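Local coordinates for methyltransferase domain-containing protein (Pyrococcus horikoshii, PDB 1VE3), which binds S-adenosylmethionine and probably works as a methyltransferase that passes the methyl group of this cofactor to a substrate not yet identified, at residues G2-F10 with S186-W194; T27-Y35 with E210-L221. All blocks are in the same frame, centred on the assembly; numbering follows the deposited sequence.

Contact 1: residues G2-F10 with S186-W194; sequences GFKEYYRVF and SFRVRFNVW. With SAM (S-adenosylmethionine), chain C.
Glu5 lies over one face of the Phe187 ring, its CG in CH-pi contact 3.7 Å from the centroid of that ring. At the rim of the same ring stand Phe3 and Phe10: CZ of Phe3 is 3.6 Å from CD2 of Phe187, and CE1 of Phe10 is 3.9 Å from CZ of Phe187. Tyr6 and Phe191 form a T-shaped pair, Phe191 pointing its edge at the face of Tyr6, with ring centroids 5.3 Å apart and planes at 76°. Val189 CG1 covers one face of Phe191, offset toward the rim, and lies 3.6 Å from Gly2 CA, while CG2 of the same valine reaches Phe3 and Tyr6.

Here the N-terminal segment and its short helix 4-9 close over the outer strand of the three-stranded antiparallel sheet, beside the cofactor pocket of the methyltransferase fold. On the helix face turned from the strand, Tyr7 directs OH to the sulfur SD of S-adenosylmethionine at 3.4 Å, and this hydroxyl is also hydrogen-bonded to His115. Phe187 holds CG between its own backbone N and carbonyl carbon (chi1 67°), which stands its ring up against the helix; Phe180, just beyond strand 175-179 and backbone-bonded to Phe187, lies nearly parallel to it. Were Phe187 cut back to an alanine, Glu5 CG would probably lose its aromatic platform and the Phe3 and Phe10 rings the neighbour they share. Glu5 OE2 forms a salt bridge with Arg8 NH2 in the same helix.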
loop_
_atom_site.group_PDB
_atom_site.type_symbol
_atom_site.label_atom_id
_atom_site.label_comp_id
_atom_site.label_asym_id
_atom_site.label_seq_id
_atom_site.Cartn_x
_atom_site.Cartn_y
_atom_site.Cartn_z
ATOM N N GLY A 2 7.441 19.140 6.027
ATOM C CA GLY A 2 8.143 18.165 5.143
ATOM C C GLY A 2 8.929 18.889 4.072
ATOM O O GLY A 2 8.798 20.105 3.936
ATOM N N PHE A 3 9.750 18.160 3.315
ATOM C CA PHE A 3 10.534 18.784 2.257
ATOM C C PHE A 3 11.031 17.852 1.139
ATOM O O PHE A 3 10.792 16.642 1.162
ATOM C CB PHE A 3 11.705 19.570 2.870
ATOM C CG PHE A 3 12.852 18.720 3.362
ATOM C CD1 PHE A 3 12.771 17.335 3.395
ATOM C CD2 PHE A 3 14.030 19.330 3.795
ATOM C CE1 PHE A 3 13.842 16.572 3.847
ATOM C CE2 PHE A 3 15.105 18.579 4.250
ATOM C CZ PHE A 3 15.013 17.196 4.276
ATOM N N LYS A 4 11.725 18.446 0.168
ATOM C CA LYS A 4 12.257 17.739 -0.999
ATOM C C LYS A 4 12.887 16.363 -0.756
ATOM O O LYS A 4 12.450 15.372 -1.332
ATOM C CB LYS A 4 13.258 18.643 -1.729
ATOM C CG LYS A 4 13.810 18.069 -3.031
ATOM C CD LYS A 4 14.755 19.055 -3.707
ATOM C CE LYS A 4 15.532 18.404 -4.848
ATOM N NZ LYS A 4 14.652 17.929 -5.954
ATOM N N GLU A 5 13.912 16.292 0.085
ATOM C CA GLU A 5 14.568 15.010 0.348
ATOM C C GLU A 5 13.636 14.001 1.004
ATOM O O GLU A 5 13.609 12.826 0.644
ATOM C CB GLU A 5 15.802 15.214 1.223
ATOM C CG GLU A 5 16.452 13.925 1.678
ATOM C CD GLU A 5 17.955 14.058 1.833
ATOM O OE1 GLU A 5 18.406 15.042 2.458
ATOM O OE2 GLU A 5 18.681 13.171 1.329
ATOM N N TYR A 6 12.876 14.463 1.981
ATOM C CA TYR A 6 11.932 13.610 2.682
ATOM C C TYR A 6 10.993 12.905 1.717
ATOM O O TYR A 6 10.692 11.729 1.887
ATOM C CB TYR A 6 11.121 14.469 3.650
ATOM C CG TYR A 6 9.995 13.763 4.354
ATOM C CD1 TYR A 6 10.247 12.841 5.369
ATOM C CD2 TYR A 6 8.665 14.064 4.048
ATOM C CE1 TYR A 6 9.200 12.243 6.068
ATOM C CE2 TYR A 6 7.619 13.469 4.739
ATOM C CZ TYR A 6 7.887 12.571 5.749
ATOM O OH TYR A 6 6.850 12.042 6.485
ATOM N N TYR A 7 10.514 13.641 0.721
ATOM C CA TYR A 7 9.592 13.073 -0.252
ATOM C C TYR A 7 10.294 12.222 -1.309
ATOM O O TYR A 7 9.738 11.232 -1.778
ATOM C CB TYR A 7 8.765 14.184 -0.913
ATOM C CG TYR A 7 7.732 14.787 0.018
ATOM C CD1 TYR A 7 6.777 13.984 0.638
ATOM C CD2 TYR A 7 7.721 16.154 0.295
ATOM C CE1 TYR A 7 5.835 14.528 1.520
ATOM C CE2 TYR A 7 6.784 16.706 1.171
ATOM C CZ TYR A 7 5.845 15.886 1.780
ATOM O OH TYR A 7 4.925 16.418 2.650
ATOM N N ARG A 8 11.516 12.596 -1.674
ATOM C CA ARG A 8 12.279 11.833 -2.662
ATOM C C ARG A 8 12.648 10.463 -2.095
ATOM O O ARG A 8 12.604 9.452 -2.797
ATOM C CB ARG A 8 13.554 12.594 -3.053
ATOM C CG ARG A 8 14.467 11.832 -4.007
ATOM C CD ARG A 8 15.632 12.691 -4.507
ATOM N NE ARG A 8 16.458 13.214 -3.421
ATOM C CZ ARG A 8 17.174 12.466 -2.587
ATOM N NH1 ARG A 8 17.175 11.145 -2.711
ATOM N NH2 ARG A 8 17.877 13.040 -1.617
ATOM N N VAL A 9 12.999 10.441 -0.813
ATOM C CA VAL A 9 13.385 9.214 -0.128
ATOM C C VAL A 9 12.249 8.219 0.138
ATOM O O VAL A 9 12.423 7.016 -0.066
ATOM C CB VAL A 9 14.084 9.541 1.210
ATOM C CG1 VAL A 9 14.105 8.316 2.109
ATOM C CG2 VAL A 9 15.506 10.017 0.942
ATOM N N PHE A 10 11.098 8.707 0.600
ATOM C CA PHE A 10 9.969 7.819 0.892
ATOM C C PHE A 10 8.902 7.822 -0.202
ATOM O O PHE A 10 8.601 8.860 -0.785
ATOM C CB PHE A 10 9.329 8.187 2.232
ATOM C CG PHE A 10 10.295 8.196 3.375
ATOM C CD1 PHE A 10 10.921 9.378 3.765
ATOM C CD2 PHE A 10 10.609 7.017 4.042
ATOM C CE1 PHE A 10 11.847 9.387 4.805
ATOM C CE2 PHE A 10 11.535 7.011 5.084
ATOM C CZ PHE A 10 12.157 8.201 5.465
ATOM N N SER A 186 22.959 11.648 6.294
ATOM C CA SER A 186 21.538 11.615 6.641
ATOM C C SER A 186 20.876 12.943 6.291
ATOM O O SER A 186 21.413 13.720 5.502
ATOM C CB SER A 186 21.373 11.344 8.135
ATOM O OG SER A 186 21.963 12.393 8.890
ATOM N N PHE A 187 19.705 13.193 6.871
ATOM C CA PHE A 187 18.981 14.435 6.620
ATOM C C PHE A 187 17.961 14.729 7.706
ATOM O O PHE A 187 17.499 13.824 8.400
ATOM C CB PHE A 187 18.278 14.391 5.260
ATOM C CG PHE A 187 17.153 13.394 5.179
ATOM C CD1 PHE A 187 17.413 12.027 5.153
ATOM C CD2 PHE A 187 15.830 13.826 5.095
ATOM C CE1 PHE A 187 16.377 11.103 5.040
ATOM C CE2 PHE A 187 14.786 12.912 4.983
ATOM C CZ PHE A 187 15.060 11.546 4.954
ATOM N N ARG A 188 17.615 16.005 7.845
ATOM C CA ARG A 188 16.656 16.441 8.852
ATOM C C ARG A 188 15.452 17.139 8.238
ATOM O O ARG A 188 15.551 17.773 7.190
ATOM C CB ARG A 188 17.330 17.394 9.844
ATOM C CG ARG A 188 18.403 16.746 10.691
ATOM C CD ARG A 188 19.165 17.767 11.529
ATOM N NE ARG A 188 19.821 18.784 10.705
ATOM C CZ ARG A 188 19.261 19.933 10.326
ATOM N NH1 ARG A 188 18.024 20.236 10.700
ATOM N NH2 ARG A 188 19.939 20.777 9.560
ATOM N N VAL A 189 14.313 17.018 8.909
ATOM C CA VAL A 189 13.085 17.649 8.451
ATOM C C VAL A 189 12.391 18.284 9.649
ATOM O O VAL A 189 12.358 17.698 10.729
ATOM C CB VAL A 189 12.109 16.622 7.825
ATOM C CG1 VAL A 189 10.924 17.343 7.200
ATOM C CG2 VAL A 189 12.830 15.777 6.788
ATOM N N ARG A 190 11.860 19.487 9.461
ATOM C CA ARG A 190 11.129 20.166 10.524
ATOM C C ARG A 190 9.644 20.138 10.159
ATOM O O ARG A 190 9.256 20.550 9.072
ATOM C CB ARG A 190 11.611 21.614 10.690
ATOM C CG ARG A 190 10.731 22.437 11.629
ATOM C CD ARG A 190 11.342 23.786 11.999
ATOM N NE ARG A 190 12.366 23.651 13.028
ATOM C CZ ARG A 190 13.673 23.648 12.799
ATOM N NH1 ARG A 190 14.516 23.511 13.817
ATOM N NH2 ARG A 190 14.141 23.798 11.561
ATOM N N PHE A 191 8.823 19.628 11.068
ATOM C CA PHE A 191 7.382 19.534 10.847
ATOM C C PHE A 191 6.639 20.459 11.796
ATOM O O PHE A 191 7.080 20.662 12.926
ATOM C CB PHE A 191 6.873 18.118 11.149
ATOM C CG PHE A 191 7.423 17.048 10.257
ATOM C CD1 PHE A 191 6.959 16.900 8.956
ATOM C CD2 PHE A 191 8.382 16.160 10.733
ATOM C CE1 PHE A 191 7.443 15.874 8.140
ATOM C CE2 PHE A 191 8.873 15.133 9.925
ATOM C CZ PHE A 191 8.402 14.989 8.627
ATOM N N ASN A 192 5.513 21.009 11.345
ATOM C CA ASN A 192 4.681 21.830 12.224
ATOM C C ASN A 192 3.941 20.766 13.027
ATOM O O ASN A 192 3.414 19.816 12.446
ATOM C CB ASN A 192 3.676 22.666 11.429
ATOM C CG ASN A 192 4.286 23.925 10.860
ATOM O OD1 ASN A 192 4.648 24.836 11.601
ATOM N ND2 ASN A 192 4.397 23.989 9.538
ATOM N N VAL A 193 3.908 20.908 14.348
ATOM C CA VAL A 193 3.240 19.918 15.184
ATOM C C VAL A 193 1.816 20.332 15.552
ATOM O O VAL A 193 1.597 21.404 16.117
ATOM C CB VAL A 193 4.021 19.670 16.495
ATOM C CG1 VAL A 193 3.439 18.459 17.218
ATOM C CG2 VAL A 193 5.507 19.469 16.199
ATOM N N TRP A 194 0.855 19.475 15.227
ATOM C CA TRP A 194 -0.547 19.744 15.535
ATOM C C TRP A 194 -1.179 18.681 16.431
ATOM O O TRP A 194 -0.854 17.496 16.341
ATOM C CB TRP A 194 -1.376 19.838 14.253
ATOM C CG TRP A 194 -1.120 21.070 13.458
ATOM C CD1 TRP A 194 -0.260 21.209 12.403
ATOM C CD2 TRP A 194 -1.734 22.348 13.652
ATOM N NE1 TRP A 194 -0.306 22.501 11.925
ATOM C CE2 TRP A 194 -1.204 23.220 12.676
ATOM C CE3 TRP A 194 -2.685 22.842 14.562
ATOM C CZ2 TRP A 194 -1.592 24.565 12.578
ATOM C CZ3 TRP A 194 -3.073 24.181 14.469
ATOM C CH2 TRP A 194 -2.525 25.026 13.478
HETATM N N SAM C . -2.860 14.834 -0.113
HETATM C CA SAM C . -1.556 14.190 -0.442
HETATM C C SAM C . -1.678 12.677 -0.270
HETATM O O SAM C . -1.104 11.946 -1.087
HETATM O OXT SAM C . -2.371 12.295 0.724
HETATM C CB SAM C . -0.529 14.714 0.510
HETATM C CG SAM C . 0.825 14.647 0.002
HETATM S SD SAM C . 2.107 15.280 1.157
HETATM C CE SAM C . 2.031 14.300 2.520
HETATM C "C5'" SAM C . 1.644 16.989 1.470
HETATM C "C4'" SAM C . 1.567 17.981 0.197
HETATM O "O4'" SAM C . 1.164 19.319 0.652
HETATM C "C3'" SAM C . 2.915 18.246 -0.455
HETATM O "O3'" SAM C . 2.647 17.545 -1.768
HETATM C "C2'" SAM C . 3.062 19.691 -0.786
HETATM O "O2'" SAM C . 3.578 20.171 -1.989
HETATM C "C1'" SAM C . 1.636 20.196 -0.349
HETATM N N9 SAM C . 1.649 21.583 0.130
HETATM C C8 SAM C . 2.414 22.237 1.096
HETATM N N7 SAM C . 2.117 23.506 1.237
HETATM C C5 SAM C . 1.120 23.719 0.336
HETATM C C6 SAM C . 0.324 24.886 -0.046
HETATM N N6 SAM C . 0.491 26.091 0.525
HETATM N N1 SAM C . -0.659 24.756 -1.051
HETATM C C2 SAM C . -0.859 23.542 -1.658
HETATM N N3 SAM C . -0.175 22.398 -1.379
HETATM C C4 SAM C . 0.808 22.540 -0.368
#

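Contact 2: residues T27-Y35 with E210-L221; sequences TLEPLLMKY and EAEEKVGNYSYL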
loop_
_atom_site.group_PDB
_atom_site.type_symbol
_atom_site.label_atom_id
_atom_site.label_comp_id
_atom_site.label_asym_id
_atom_site.label_seq_id
_atom_site.Cartn_x
_atom_site.Cartn_y
_atom_site.Cartn_z
ATOM N N THR A 27 -7.062 2.381 3.276
ATOM C CA THR A 27 -7.481 2.602 4.650
ATOM C C THR A 27 -8.556 3.689 4.680
ATOM O O THR A 27 -9.566 3.558 5.367
ATOM C CB THR A 27 -6.289 3.018 5.547
ATOM O OG1 THR A 27 -5.424 1.892 5.746
ATOM C CG2 THR A 27 -6.778 3.513 6.902
ATOM N N LEU A 28 -8.343 4.751 3.911
ATOM C CA LEU A 28 -9.289 5.863 3.864
ATOM C C LEU A 28 -10.472 5.660 2.920
ATOM O O LEU A 28 -11.563 6.155 3.185
ATOM C CB LEU A 28 -8.560 7.160 3.491
ATOM C CG LEU A 28 -7.536 7.643 4.519
ATOM C CD1 LEU A 28 -6.895 8.942 4.055
ATOM C CD2 LEU A 28 -8.234 7.846 5.858
ATOM N N GLU A 29 -10.250 4.936 1.828
ATOM C CA GLU A 29 -11.288 4.682 0.829
ATOM C C GLU A 29 -12.694 4.419 1.383
ATOM O O GLU A 29 -13.644 5.121 1.035
ATOM C CB GLU A 29 -10.878 3.509 -0.064
ATOM C CG GLU A 29 -11.821 3.278 -1.227
ATOM C CD GLU A 29 -11.481 2.028 -2.008
ATOM O OE1 GLU A 29 -10.287 1.832 -2.329
ATOM O OE2 GLU A 29 -12.410 1.244 -2.307
ATOM N N PRO A 30 -12.847 3.405 2.249
ATOM C CA PRO A 30 -14.162 3.093 2.817
ATOM C C PRO A 30 -14.758 4.229 3.653
ATOM O O PRO A 30 -15.971 4.437 3.668
ATOM C CB PRO A 30 -13.885 1.843 3.645
ATOM C CG PRO A 30 -12.474 2.055 4.097
ATOM C CD PRO A 30 -11.809 2.537 2.831
ATOM N N LEU A 31 -13.898 4.967 4.345
ATOM C CA LEU A 31 -14.354 6.075 5.170
ATOM C C LEU A 31 -14.805 7.250 4.305
ATOM O O LEU A 31 -15.765 7.945 4.638
ATOM C CB LEU A 31 -13.229 6.512 6.109
ATOM C CG LEU A 31 -12.626 5.393 6.964
ATOM C CD1 LEU A 31 -11.577 5.971 7.891
ATOM C CD2 LEU A 31 -13.726 4.708 7.770
ATOM N N LEU A 32 -14.115 7.464 3.189
ATOM C CA LEU A 32 -14.449 8.557 2.286
ATOM C C LEU A 32 -15.781 8.322 1.586
ATOM O O LEU A 32 -16.512 9.266 1.285
ATOM C CB LEU A 32 -13.341 8.748 1.247
ATOM C CG LEU A 32 -12.009 9.300 1.770
ATOM C CD1 LEU A 32 -11.016 9.434 0.623
ATOM C CD2 LEU A 32 -12.235 10.650 2.431
HETATM N N MSE A 33 -16.102 7.060 1.331
HETATM C CA MSE A 33 -17.357 6.743 0.669
HETATM C C MSE A 33 -18.524 6.791 1.641
HETATM O O MSE A 33 -19.672 6.964 1.240
HETATM C CB MSE A 33 -17.265 5.372 0.001
HETATM C CG MSE A 33 -16.262 5.354 -1.140
HETATM SE SE MSE A 33 -16.412 6.953 -2.245
HETATM C CE MSE A 33 -14.889 7.933 -1.588
ATOM N N LYS A 34 -18.222 6.652 2.925
ATOM C CA LYS A 34 -19.248 6.685 3.952
ATOM C C LYS A 34 -19.821 8.091 4.083
ATOM O O LYS A 34 -20.923 8.272 4.602
ATOM C CB LYS A 34 -18.660 6.235 5.291
ATOM C CG LYS A 34 -19.635 6.252 6.458
ATOM C CD LYS A 34 -18.988 5.647 7.695
ATOM C CE LYS A 34 -19.922 5.677 8.889
ATOM N NZ LYS A 34 -19.330 4.991 10.075
ATOM N N TYR A 35 -19.078 9.082 3.601
ATOM C CA TYR A 35 -19.522 10.467 3.696
ATOM C C TYR A 35 -19.559 11.188 2.355
ATOM O O TYR A 35 -19.784 12.395 2.295
ATOM C CB TYR A 35 -18.623 11.223 4.675
ATOM C CG TYR A 35 -18.655 10.655 6.077
ATOM C CD1 TYR A 35 -19.826 10.679 6.829
ATOM C CD2 TYR A 35 -17.518 10.091 6.648
ATOM C CE1 TYR A 35 -19.864 10.156 8.118
ATOM C CE2 TYR A 35 -17.546 9.565 7.936
ATOM C CZ TYR A 35 -18.722 9.602 8.664
ATOM O OH TYR A 35 -18.752 9.090 9.941
ATOM N N GLU A 210 -19.700 17.523 11.061
ATOM C CA GLU A 210 -20.729 16.564 10.676
ATOM C C GLU A 210 -20.440 15.207 11.323
ATOM O O GLU A 210 -21.313 14.613 11.944
ATOM C CB GLU A 210 -20.758 16.408 9.147
ATOM C CG GLU A 210 -21.885 15.527 8.616
ATOM C CD GLU A 210 -21.891 15.426 7.095
ATOM O OE1 GLU A 210 -21.759 16.469 6.430
ATOM O OE2 GLU A 210 -22.036 14.305 6.559
ATOM N N ALA A 211 -19.204 14.729 11.183
ATOM C CA ALA A 211 -18.814 13.439 11.745
ATOM C C ALA A 211 -17.312 13.378 12.021
ATOM O O ALA A 211 -16.562 14.270 11.625
ATOM C CB ALA A 211 -19.206 12.323 10.790
ATOM N N GLU A 212 -16.880 12.313 12.692
ATOM C CA GLU A 212 -15.472 12.135 13.011
ATOM C C GLU A 212 -15.152 10.661 13.225
ATOM O O GLU A 212 -15.833 9.975 13.986
ATOM C CB GLU A 212 -15.117 12.932 14.261
ATOM C CG GLU A 212 -13.629 13.058 14.501
ATOM C CD GLU A 212 -13.291 14.260 15.358
ATOM O OE1 GLU A 212 -13.584 14.239 16.574
ATOM O OE2 GLU A 212 -12.740 15.237 14.803
ATOM N N GLU A 213 -14.120 10.178 12.541
ATOM C CA GLU A 213 -13.709 8.784 12.646
ATOM C C GLU A 213 -12.281 8.704 13.174
ATOM O O GLU A 213 -11.388 9.384 12.661
ATOM C CB GLU A 213 -13.746 8.111 11.273
ATOM C CG GLU A 213 -15.078 8.157 10.530
ATOM C CD GLU A 213 -16.052 7.064 10.957
ATOM O OE1 GLU A 213 -15.604 6.030 11.501
ATOM O OE2 GLU A 213 -17.266 7.235 10.723
ATOM N N LYS A 214 -12.060 7.874 14.188
ATOM C CA LYS A 214 -10.719 7.710 14.730
ATOM C C LYS A 214 -10.015 6.633 13.909
ATOM O O LYS A 214 -10.542 5.541 13.726
ATOM C CB LYS A 214 -10.772 7.305 16.200
ATOM C CG LYS A 214 -9.417 7.371 16.891
ATOM C CD LYS A 214 -9.563 7.432 18.405
ATOM C CE LYS A 214 -8.239 7.781 19.069
ATOM N NZ LYS A 214 -8.378 7.930 20.544
ATOM N N VAL A 215 -8.828 6.954 13.409
ATOM C CA VAL A 215 -8.054 6.029 12.587
ATOM C C VAL A 215 -6.724 5.714 13.259
ATOM O O VAL A 215 -5.958 6.614 13.598
ATOM C CB VAL A 215 -7.778 6.633 11.189
ATOM C CG1 VAL A 215 -7.024 5.631 10.319
ATOM C CG2 VAL A 215 -9.093 7.037 10.529
ATOM N N GLY A 216 -6.457 4.431 13.454
ATOM C CA GLY A 216 -5.217 4.041 14.093
ATOM C C GLY A 216 -5.192 4.491 15.538
ATOM O O GLY A 216 -6.241 4.652 16.165
ATOM N N ASN A 217 -3.995 4.709 16.066
ATOM C CA ASN A 217 -3.843 5.125 17.453
ATOM C C ASN A 217 -4.051 6.612 17.690
ATOM O O ASN A 217 -4.521 7.006 18.757
ATOM C CB ASN A 217 -2.472 4.703 17.976
ATOM C CG ASN A 217 -2.402 3.221 18.284
ATOM O OD1 ASN A 217 -1.318 2.667 18.480
ATOM N ND2 ASN A 217 -3.560 2.569 18.339
ATOM N N TYR A 218 -3.716 7.440 16.707
ATOM C CA TYR A 218 -3.895 8.875 16.883
ATOM C C TYR A 218 -4.190 9.686 15.631
ATOM O O TYR A 218 -3.782 10.837 15.526
ATOM C CB TYR A 218 -2.682 9.458 17.612
ATOM C CG TYR A 218 -2.891 9.576 19.108
ATOM C CD1 TYR A 218 -1.841 9.357 20.001
ATOM C CD2 TYR A 218 -4.142 9.922 19.631
ATOM C CE1 TYR A 218 -2.031 9.476 21.383
ATOM C CE2 TYR A 218 -4.341 10.047 21.004
ATOM C CZ TYR A 218 -3.284 9.822 21.875
ATOM O OH TYR A 218 -3.477 9.948 23.232
ATOM N N SER A 219 -4.912 9.094 14.689
ATOM C CA SER A 219 -5.266 9.798 13.462
ATOM C C SER A 219 -6.772 9.981 13.381
ATOM O O SER A 219 -7.537 9.189 13.945
ATOM C CB SER A 219 -4.748 9.036 12.243
ATOM O OG SER A 219 -3.337 9.090 12.204
ATOM N N TYR A 220 -7.198 11.029 12.683
ATOM C CA TYR A 220 -8.624 11.333 12.570
ATOM C C TYR A 220 -9.105 11.753 11.201
ATOM O O TYR A 220 -8.428 12.495 10.489
ATOM C CB TYR A 220 -8.993 12.453 13.539
ATOM C CG TYR A 220 -8.674 12.135 14.967
ATOM C CD1 TYR A 220 -9.587 11.453 15.773
ATOM C CD2 TYR A 220 -7.435 12.463 15.501
ATOM C CE1 TYR A 220 -9.264 11.108 17.072
ATOM C CE2 TYR A 220 -7.102 12.121 16.791
ATOM C CZ TYR A 220 -8.017 11.443 17.574
ATOM O OH TYR A 220 -7.666 11.096 18.854
ATOM N N LEU A 221 -10.289 11.270 10.836
ATOM C CA LEU A 221 -10.927 11.646 9.588
ATOM C C LEU A 221 -12.097 12.481 10.073
ATOM O O LEU A 221 -12.956 11.974 10.791
ATOM C CB LEU A 221 -11.459 10.433 8.830
ATOM C CG LEU A 221 -12.213 10.846 7.569
ATOM C CD1 LEU A 221 -11.222 11.216 6.485
ATOM C CD2 LEU A 221 -13.109 9.718 7.111
#
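Helix 27-34 runs nearly antiparallel to strand 210-215, their axes 10.7 Å apart at closest and their directions at 165°, so Thr27 comes abreast of Val215 and Tyr35 of Ala211. Leu31 sits in the middle of this interface. Its CB presses on Leu221 CD2 at 3.4 Å, tighter than usual carbon contact, and its CD1 reaches across to Val215 CG2. From the buried side Leu32 CD2 meets Leu221 CD1 more loosely, at 4.2 Å.

At Lys34 and Tyr35 the contact turns polar. One oxygen, OE2 of Glu213, accepts twice: Tyr35 OH donates to its anti lone pair in a short hydrogen bond of 2.5 Å, while Lys34 NZ comes from the syn side, 25° out of the carboxylate plane, in a salt bridge of 3.1 Å. A bend at chi2 (-83°) turns the Glu213 carboxylate to both donors, and the positive ammonium group probably favours its ionised form. The fully extended Lys34 passes CG over the Tyr35 ring, whose hydroxyl end also rests on Ala211 CB.

Glu210 and Ala211 both face Val223 in a classic beta bulge, and the Glu210 carboxylate turns to Lys137 and Asn225. The sheet's order 3-2-1-4-5-7-6, with the antiparallel hairpin at its edge, is that of the Rossmann-like class I methyltransferase fold, and helix 19-34 packs on that hairpin here.

The two contacts work in different sheets of one chain, their centres 25 Å apart and their nearest atoms about 7 Å apart without touching. Along the sequence their segments alternate: helix 4-9 is followed by helix 19-34, and strand 188-192 by helix 196-203 and then the hairpin of strands 207-215 and 219-226. Each contact thus brings N-terminal chain against C-terminal chain across some 175 residues. Contact 2 belongs to the large mixed sheet of the Rossmann-like core, contact 1 to the small antiparallel sheet added to it. Tyr7 in contact 1 and Arg24, on the same helix as contact 2, both meet S-adenosylmethionine, so two consecutive helices bordering its pocket are each tied to C-terminal strands.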